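Local coordinates for penicillin-binding protein 1A (Mycobacterium tuberculosis, PDB 5CXW) that builds and cross-links cell-wall peptidoglycan through a glycosyltransferase domain and a penicillin-sensitive transpeptidase domain, the latter making up most of this fragment, at residues 6-10 with 83-87; 260-265 with 365-370. One frame throughout, in Å; residues are numbered along the deposited sequence.

Contact 1: 6-10 with 83-87; sequences LIERQ and ANGFD
A helix-to-loop contact held by an arginine and a bridging water joins residues 6-10, on the N-terminal helix 2-19, to the irregular loop 83-87 that follows strand 74-78. The backbones come closest at the CA atoms of Leu-6 and Ala-83, 5.3 Å apart. CB points away from the helix at Ala-83 and toward it at Asp-87, with Gly-85 extended between them (phi/psi -115/-162). Arg-9 (chi1 m, chi2 t, chi3 p) reaches back toward the start of the helix and into the mouth of the loop, presenting the edge of its guanidinium to two main-chain carbonyls: NH2 donates to Ala-83 O at 2.9 Å and to Gly-85 O at 2.8 Å, and NH1 adds a weak bond to Gly-85 O at 3.1 Å. Beside it the buried Leu-6 (mt) makes van der Waals contacts with loop carbonyls, CD2 3.7 Å from Gly-85 O and CD1 3.9 Å from Phe-86 O. One water donates to Leu-6 O (2.8 Å) and Asp-87 OD2 (2.6 Å) and accepts from Gln-10 NE2 (3.1 Å). Asp-87 OD2 also bonds Tyr-77 OH on strand 74-78, where helix, loop and edge strand meet.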
ATOM      1  N   LEU A   6      18.945   1.636  -6.982  1.00 23.04           N
ATOM      2  CA  LEU A   6      17.858   0.671  -6.851  1.00 21.06           C
ATOM      3  C   LEU A   6      16.826   0.983  -7.921  1.00 19.19           C
ATOM      4  O   LEU A   6      16.228   0.068  -8.468  1.00 18.95           O
ATOM      5  CB  LEU A   6      17.236   0.699  -5.429  1.00 21.39           C
ATOM      6  CG  LEU A   6      18.180   0.293  -4.311  1.00 23.62           C
ATOM      7  CD1 LEU A   6      17.483   0.421  -2.958  1.00 24.27           C
ATOM      8  CD2 LEU A   6      18.777  -1.102  -4.560  1.00 24.76           C
ATOM      9  N   ILE A   7      16.627   2.258  -8.243  1.00 19.12           N
ATOM     10  CA  ILE A   7      15.731   2.612  -9.343  1.00 18.70           C
ATOM     11  C   ILE A   7      16.322   2.034 -10.635  1.00 19.99           C
ATOM     12  O   ILE A   7      15.624   1.438 -11.448  1.00 18.71           O
ATOM     13  CB  ILE A   7      15.513   4.096  -9.471  1.00 19.32           C
ATOM     14  CG1 ILE A   7      14.718   4.645  -8.267  1.00 19.65           C
ATOM     15  CG2 ILE A   7      14.837   4.418 -10.810  1.00 19.96           C
ATOM     16  CD1 ILE A   7      14.693   6.163  -8.115  1.00 20.62           C
ATOM     17  N   GLU A   8      17.628   2.225 -10.834  1.00 22.02           N
ATOM     18  CA  GLU A   8      18.268   1.727 -12.080  1.00 23.94           C
ATOM     19  C   GLU A   8      18.097   0.226 -12.248  1.00 22.68           C
ATOM     20  O   GLU A   8      17.881  -0.271 -13.356  1.00 21.45           O
ATOM     21  CB  GLU A   8      19.793   2.075 -12.091  1.00 28.97           C
ATOM     22  CG  GLU A   8      20.077   3.563 -12.246  1.00 34.28           C
ATOM     23  CD  GLU A   8      21.529   4.000 -11.800  1.00 41.40           C
ATOM     24  OE1 GLU A   8      22.482   3.142 -11.721  1.00 45.59           O
ATOM     25  OE2 GLU A   8      21.741   5.225 -11.521  1.00 47.95           O
ATOM     26  N   ARG A   9      18.234  -0.503 -11.138  1.00 23.48           N
ATOM     27  CA  ARG A   9      18.059  -1.937 -11.155  1.00 24.65           C
ATOM     28  C   ARG A   9      16.654  -2.320 -11.627  1.00 21.80           C
ATOM     29  O   ARG A   9      16.478  -3.271 -12.371  1.00 22.42           O
ATOM     30  CB  ARG A   9      18.384  -2.578  -9.782  1.00 27.97           C
ATOM     31  CG  ARG A   9      19.888  -2.803  -9.590  1.00 34.10           C
ATOM     32  CD  ARG A   9      20.379  -2.884  -8.139  1.00 37.78           C
ATOM     33  NE  ARG A   9      19.739  -3.918  -7.307  1.00 40.65           N
ATOM     34  CZ  ARG A   9      20.047  -4.174  -6.020  1.00 44.89           C
ATOM     35  NH1 ARG A   9      19.393  -5.125  -5.338  1.00 46.34           N
ATOM     36  NH2 ARG A   9      20.997  -3.482  -5.383  1.00 46.75           N
ATOM     37  N   GLN A  10      15.653  -1.575 -11.193  1.00 19.91           N
ATOM     38  CA  GLN A  10      14.285  -1.830 -11.674  1.00 18.40           C
ATOM     39  C   GLN A  10      14.061  -1.438 -13.119  1.00 17.64           C
ATOM     40  O   GLN A  10      13.351  -2.105 -13.853  1.00 18.27           O
ATOM     41  CB  GLN A  10      13.265  -1.127 -10.790  1.00 17.90           C
ATOM     42  CG  GLN A  10      13.159  -1.651  -9.366  1.00 18.28           C
ATOM     43  CD  GLN A  10      12.852  -3.123  -9.381  1.00 19.37           C
ATOM     44  OE1 GLN A  10      11.931  -3.553 -10.026  1.00 19.64           O
ATOM     45  NE2 GLN A  10      13.683  -3.904  -8.726  1.00 20.56           N
ATOM     46  N   ALA A  83      22.873   1.549  -3.373  1.00 45.80           N
ATOM     47  CA  ALA A  83      22.718   1.128  -4.781  1.00 47.39           C
ATOM     48  C   ALA A  83      22.965  -0.358  -5.038  1.00 49.59           C
ATOM     49  O   ALA A  83      22.338  -0.955  -5.923  1.00 49.11           O
ATOM     50  CB  ALA A  83      23.674   1.929  -5.652  1.00 49.25           C
ATOM     51  N   ASN A  84      23.925  -0.908  -4.284  1.00 52.05           N
ATOM     52  CA  ASN A  84      24.377  -2.301  -4.363  1.00 53.20           C
ATOM     53  C   ASN A  84      23.848  -3.188  -3.214  1.00 49.96           C
ATOM     54  O   ASN A  84      24.353  -4.300  -3.002  1.00 53.71           O
ATOM     55  CB  ASN A  84      25.920  -2.318  -4.329  1.00 55.43           C
ATOM     56  CG  ASN A  84      26.545  -2.047  -5.690  1.00 60.35           C
ATOM     57  OD1 ASN A  84      26.883  -0.902  -6.030  1.00 62.34           O
ATOM     58  ND2 ASN A  84      26.719  -3.111  -6.475  1.00 62.86           N
ATOM     59  N   GLY A  85      22.868  -2.702  -2.463  1.00 44.02           N
ATOM     60  CA  GLY A  85      22.375  -3.399  -1.315  1.00 39.99           C
ATOM     61  C   GLY A  85      20.911  -3.801  -1.565  1.00 35.45           C
ATOM     62  O   GLY A  85      20.409  -3.877  -2.680  1.00 34.25           O
ATOM     63  N   PHE A  86      20.251  -4.097  -0.478  1.00 32.22           N
ATOM     64  CA  PHE A  86      18.964  -4.764  -0.503  1.00 29.40           C
ATOM     65  C   PHE A  86      17.923  -3.729  -0.838  1.00 26.13           C
ATOM     66  O   PHE A  86      18.090  -2.567  -0.469  1.00 25.38           O
ATOM     67  CB  PHE A  86      18.767  -5.326   0.863  1.00 29.61           C
ATOM     68  CG  PHE A  86      17.600  -6.219   0.984  1.00 29.71           C
ATOM     69  CD1 PHE A  86      17.670  -7.552   0.588  1.00 30.91           C
ATOM     70  CD2 PHE A  86      16.433  -5.745   1.518  1.00 28.81           C
ATOM     71  CE1 PHE A  86      16.558  -8.383   0.700  1.00 30.34           C
ATOM     72  CE2 PHE A  86      15.337  -6.578   1.671  1.00 28.54           C
ATOM     73  CZ  PHE A  86      15.389  -7.889   1.245  1.00 29.20           C
ATOM     74  N   ASP A  87      16.912  -4.125  -1.618  1.00 23.78           N
ATOM     75  CA  ASP A  87      15.822  -3.227  -2.015  1.00 21.65           C
ATOM     76  C   ASP A  87      14.597  -3.564  -1.141  1.00 20.04           C
ATOM     77  O   ASP A  87      13.875  -4.536  -1.379  1.00 18.61           O
ATOM     78  CB  ASP A  87      15.492  -3.350  -3.503  1.00 20.94           C
ATOM     79  CG  ASP A  87      14.426  -2.312  -3.980  1.00 20.40           C
ATOM     80  OD1 ASP A  87      13.657  -1.774  -3.134  1.00 19.17           O
ATOM     81  OD2 ASP A  87      14.282  -2.135  -5.215  1.00 19.64           O
TER
HETATM   82  O   HOH W   1      15.927  -2.467  -7.204  1.00 19.14           O

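Contact 2: 260-265 with 365-370; sequences KAVADN and PKPTEV
Polar bonds at Asn-265 fix the register between the first turns of helix 260-270 and the extended loop 365-370, after helix 343-356. Asn-265 ND2 donates to Thr-368 O and, within its own helix, to Ala-261 O, both at 2.9 Å; its OD1 accepts from Gly-375 N. The CA atoms of Asp-264 and Pro-367 are 5.1 Å apart, those of Ala-261 and Thr-368 5.7 Å. Two waters lengthen the polar seam: one donates to Asp-264 OD2 (2.8 Å) and Lys-366 O (3.0 Å), the other to Asp-264 O (2.8 Å) and Pro-365 O (2.7 Å). In this transpeptidase domain of the penicillin-recognising fold, the contact lays the C-terminal tail across a helix, away from the penicillin pocket. Within the helix Lys-260 NZ and Asp-264 OD2 form a 2.8 Å salt bridge, while Asp-264 OD1 bonds Ser-224 OG. The proline rings pack on polar ends: Pro-365 CB lies 3.6 Å from Lys-260 NZ and 3.4 Å from Asp-264 OD2, Pro-367 CB 3.7 Å from Asn-265 ND2. The apolar contacts belong to Val-370 (chi1 t), with CG2 3.6 Å from Ala-261 CB and CG1 4.4 Å from Val-262 CG2; both valines touch Leu-108 of helix 100-109.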
ATOM      1  N   LYS A 260     -16.280   0.855 -10.134  1.00 10.70           N
ATOM      2  CA  LYS A 260     -16.165   2.237  -9.697  1.00 10.92           C
ATOM      3  C   LYS A 260     -16.917   2.502  -8.401  1.00 10.96           C
ATOM      4  O   LYS A 260     -16.410   3.189  -7.501  1.00 10.50           O
ATOM      5  CB  LYS A 260     -16.671   3.161 -10.799  1.00 12.10           C
ATOM      6  CG  LYS A 260     -16.794   4.643 -10.361  1.00 13.32           C
ATOM      7  CD  LYS A 260     -17.031   5.574 -11.513  1.00 14.43           C
ATOM      8  CE  LYS A 260     -17.259   7.025 -11.107  1.00 15.48           C
ATOM      9  NZ  LYS A 260     -16.165   7.616 -10.324  1.00 15.41           N
ATOM     10  N   ALA A 261     -18.172   2.034  -8.325  1.00 10.91           N
ATOM     11  CA  ALA A 261     -19.003   2.312  -7.150  1.00 10.70           C
ATOM     12  C   ALA A 261     -18.363   1.705  -5.890  1.00 10.36           C
ATOM     13  O   ALA A 261     -18.383   2.336  -4.808  1.00  9.65           O
ATOM     14  CB  ALA A 261     -20.426   1.854  -7.324  1.00 11.25           C
ATOM     15  N   VAL A 262     -17.776   0.524  -6.042  1.00 10.06           N
ATOM     16  CA  VAL A 262     -17.079  -0.112  -4.951  1.00 10.05           C
ATOM     17  C   VAL A 262     -15.860   0.693  -4.562  1.00 10.02           C
ATOM     18  O   VAL A 262     -15.654   1.011  -3.347  1.00 10.26           O
ATOM     19  CB  VAL A 262     -16.704  -1.575  -5.311  1.00 10.17           C
ATOM     20  CG1 VAL A 262     -15.725  -2.136  -4.298  1.00 10.01           C
ATOM     21  CG2 VAL A 262     -17.931  -2.409  -5.379  1.00 10.72           C
ATOM     22  N   ALA A 263     -15.011   0.990  -5.516  1.00 10.16           N
ATOM     23  CA  ALA A 263     -13.771   1.684  -5.202  1.00 10.47           C
ATOM     24  C   ALA A 263     -14.060   3.043  -4.522  1.00 10.24           C
ATOM     25  O   ALA A 263     -13.381   3.426  -3.565  1.00  9.66           O
ATOM     26  CB  ALA A 263     -12.995   1.924  -6.453  1.00 11.19           C
ATOM     27  N   ASP A 264     -15.044   3.772  -5.019  1.00 10.52           N
ATOM     28  CA  ASP A 264     -15.365   5.121  -4.500  1.00 10.93           C
ATOM     29  C   ASP A 264     -15.938   5.052  -3.059  1.00 10.97           C
ATOM     30  O   ASP A 264     -15.748   5.984  -2.257  1.00 11.19           O
ATOM     31  CB  ASP A 264     -16.279   5.863  -5.470  1.00 11.87           C
ATOM     32  CG  ASP A 264     -15.568   6.181  -6.837  1.00 12.38           C
ATOM     33  OD1 ASP A 264     -14.293   6.070  -6.940  1.00 12.59           O
ATOM     34  OD2 ASP A 264     -16.299   6.580  -7.756  1.00 13.80           O
ATOM     35  N   ASN A 265     -16.639   3.964  -2.730  1.00 10.52           N
ATOM     36  CA  ASN A 265     -17.068   3.719  -1.353  1.00 10.55           C
ATOM     37  C   ASN A 265     -15.884   3.379  -0.427  1.00  9.75           C
ATOM     38  O   ASN A 265     -15.845   3.827   0.756  1.00  9.98           O
ATOM     39  CB  ASN A 265     -18.158   2.649  -1.241  1.00 10.62           C
ATOM     40  CG  ASN A 265     -19.534   3.228  -1.422  1.00 11.75           C
ATOM     41  OD1 ASN A 265     -20.116   3.752  -0.482  1.00 12.53           O
ATOM     42  ND2 ASN A 265     -20.083   3.126  -2.601  1.00 11.80           N
ATOM     43  N   PRO A 365     -14.412  11.237  -6.002  1.00 16.47           N
ATOM     44  CA  PRO A 365     -15.710  11.061  -6.647  1.00 17.51           C
ATOM     45  C   PRO A 365     -16.788  10.721  -5.645  1.00 17.18           C
ATOM     46  O   PRO A 365     -16.564   9.978  -4.719  1.00 16.76           O
ATOM     47  CB  PRO A 365     -15.464   9.909  -7.657  1.00 18.33           C
ATOM     48  CG  PRO A 365     -14.022   9.696  -7.684  1.00 18.36           C
ATOM     49  CD  PRO A 365     -13.399  10.280  -6.479  1.00 17.35           C
ATOM     50  N   LYS A 366     -17.966  11.299  -5.811  1.00 18.36           N
ATOM     51  CA  LYS A 366     -19.063  11.028  -4.918  1.00 19.21           C
ATOM     52  C   LYS A 366     -19.455   9.550  -5.040  1.00 18.02           C
ATOM     53  O   LYS A 366     -19.698   9.041  -6.137  1.00 18.52           O
ATOM     54  CB  LYS A 366     -20.260  11.877  -5.303  1.00 22.81           C
ATOM     55  CG  LYS A 366     -21.430  11.716  -4.381  1.00 25.83           C
ATOM     56  CD  LYS A 366     -22.508  12.764  -4.725  1.00 29.75           C
ATOM     57  CE  LYS A 366     -23.326  13.092  -3.479  1.00 33.06           C
ATOM     58  NZ  LYS A 366     -24.473  12.167  -3.414  1.00 35.41           N
ATOM     59  N   PRO A 367     -19.529   8.857  -3.915  1.00 16.33           N
ATOM     60  CA  PRO A 367     -19.901   7.428  -4.063  1.00 15.14           C
ATOM     61  C   PRO A 367     -21.379   7.239  -4.297  1.00 14.48           C
ATOM     62  O   PRO A 367     -22.187   8.067  -3.887  1.00 15.34           O
ATOM     63  CB  PRO A 367     -19.577   6.825  -2.690  1.00 15.28           C
ATOM     64  CG  PRO A 367     -19.479   7.983  -1.748  1.00 16.05           C
ATOM     65  CD  PRO A 367     -19.117   9.208  -2.547  1.00 16.36           C
ATOM     66  N   THR A 368     -21.736   6.182  -4.991  1.00 13.84           N
ATOM     67  CA  THR A 368     -23.138   5.823  -5.255  1.00 14.10           C
ATOM     68  C   THR A 368     -23.445   4.594  -4.437  1.00 14.16           C
ATOM     69  O   THR A 368     -22.527   4.053  -3.801  1.00 13.74           O
ATOM     70  CB  THR A 368     -23.402   5.565  -6.749  1.00 14.58           C
ATOM     71  OG1 THR A 368     -22.510   4.564  -7.247  1.00 13.93           O
ATOM     72  CG2 THR A 368     -23.112   6.864  -7.539  1.00 15.31           C
ATOM     73  N   GLU A 369     -24.723   4.194  -4.392  1.00 14.41           N
ATOM     74  CA  GLU A 369     -25.176   3.173  -3.469  1.00 14.81           C
ATOM     75  C   GLU A 369     -24.535   1.811  -3.726  1.00 13.77           C
ATOM     76  O   GLU A 369     -24.578   1.314  -4.853  1.00 13.56           O
ATOM     77  CB  GLU A 369     -26.668   2.993  -3.627  1.00 17.08           C
ATOM     78  CG  GLU A 369     -27.246   1.885  -2.742  1.00 18.85           C
ATOM     79  CD  GLU A 369     -27.572   0.561  -3.496  1.00 20.28           C
ATOM     80  OE1 GLU A 369     -28.424   0.592  -4.450  1.00 22.38           O
ATOM     81  OE2 GLU A 369     -27.040  -0.491  -3.054  1.00 19.39           O
ATOM     82  N   VAL A 370     -23.938   1.216  -2.685  1.00 12.73           N
ATOM     83  CA  VAL A 370     -23.481  -0.168  -2.729  1.00 12.04           C
ATOM     84  C   VAL A 370     -23.892  -0.795  -1.419  1.00 11.89           C
ATOM     85  O   VAL A 370     -23.695  -0.223  -0.346  1.00 11.36           O
ATOM     86  CB  VAL A 370     -21.943  -0.308  -2.892  1.00 11.24           C
ATOM     87  CG1 VAL A 370     -21.552  -1.819  -2.878  1.00 11.24           C
ATOM     88  CG2 VAL A 370     -21.543   0.365  -4.207  1.00 11.46           C
TER
HETATM   89  O   HOH W   2     -19.059   6.307  -7.326  1.00 14.42           O
HETATM   90  O   HOH W   3     -15.147   8.653  -2.808  1.00 14.79           O

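From the N terminus, the chain runs through helix 2-19, the helix and strand segments that follow and the first sheet strands 60-67 and 74-78 before residues 83-87 return to the first helix and close contact 1. It then passes through helix 100-109 and the rest of the domain to helix 260-270. Residues 260-265 open contact 2, which closes about a hundred residues later, after sheet strands 289-296, 303-312 and 315-323 and helix 343-356. The two closures are thus in series, neither nesting nor crossing. Their centres lie 38 Å apart on opposite sides of the chain's centre: contact 1 secures the N-terminal helix, contact 2 the C-terminal tail.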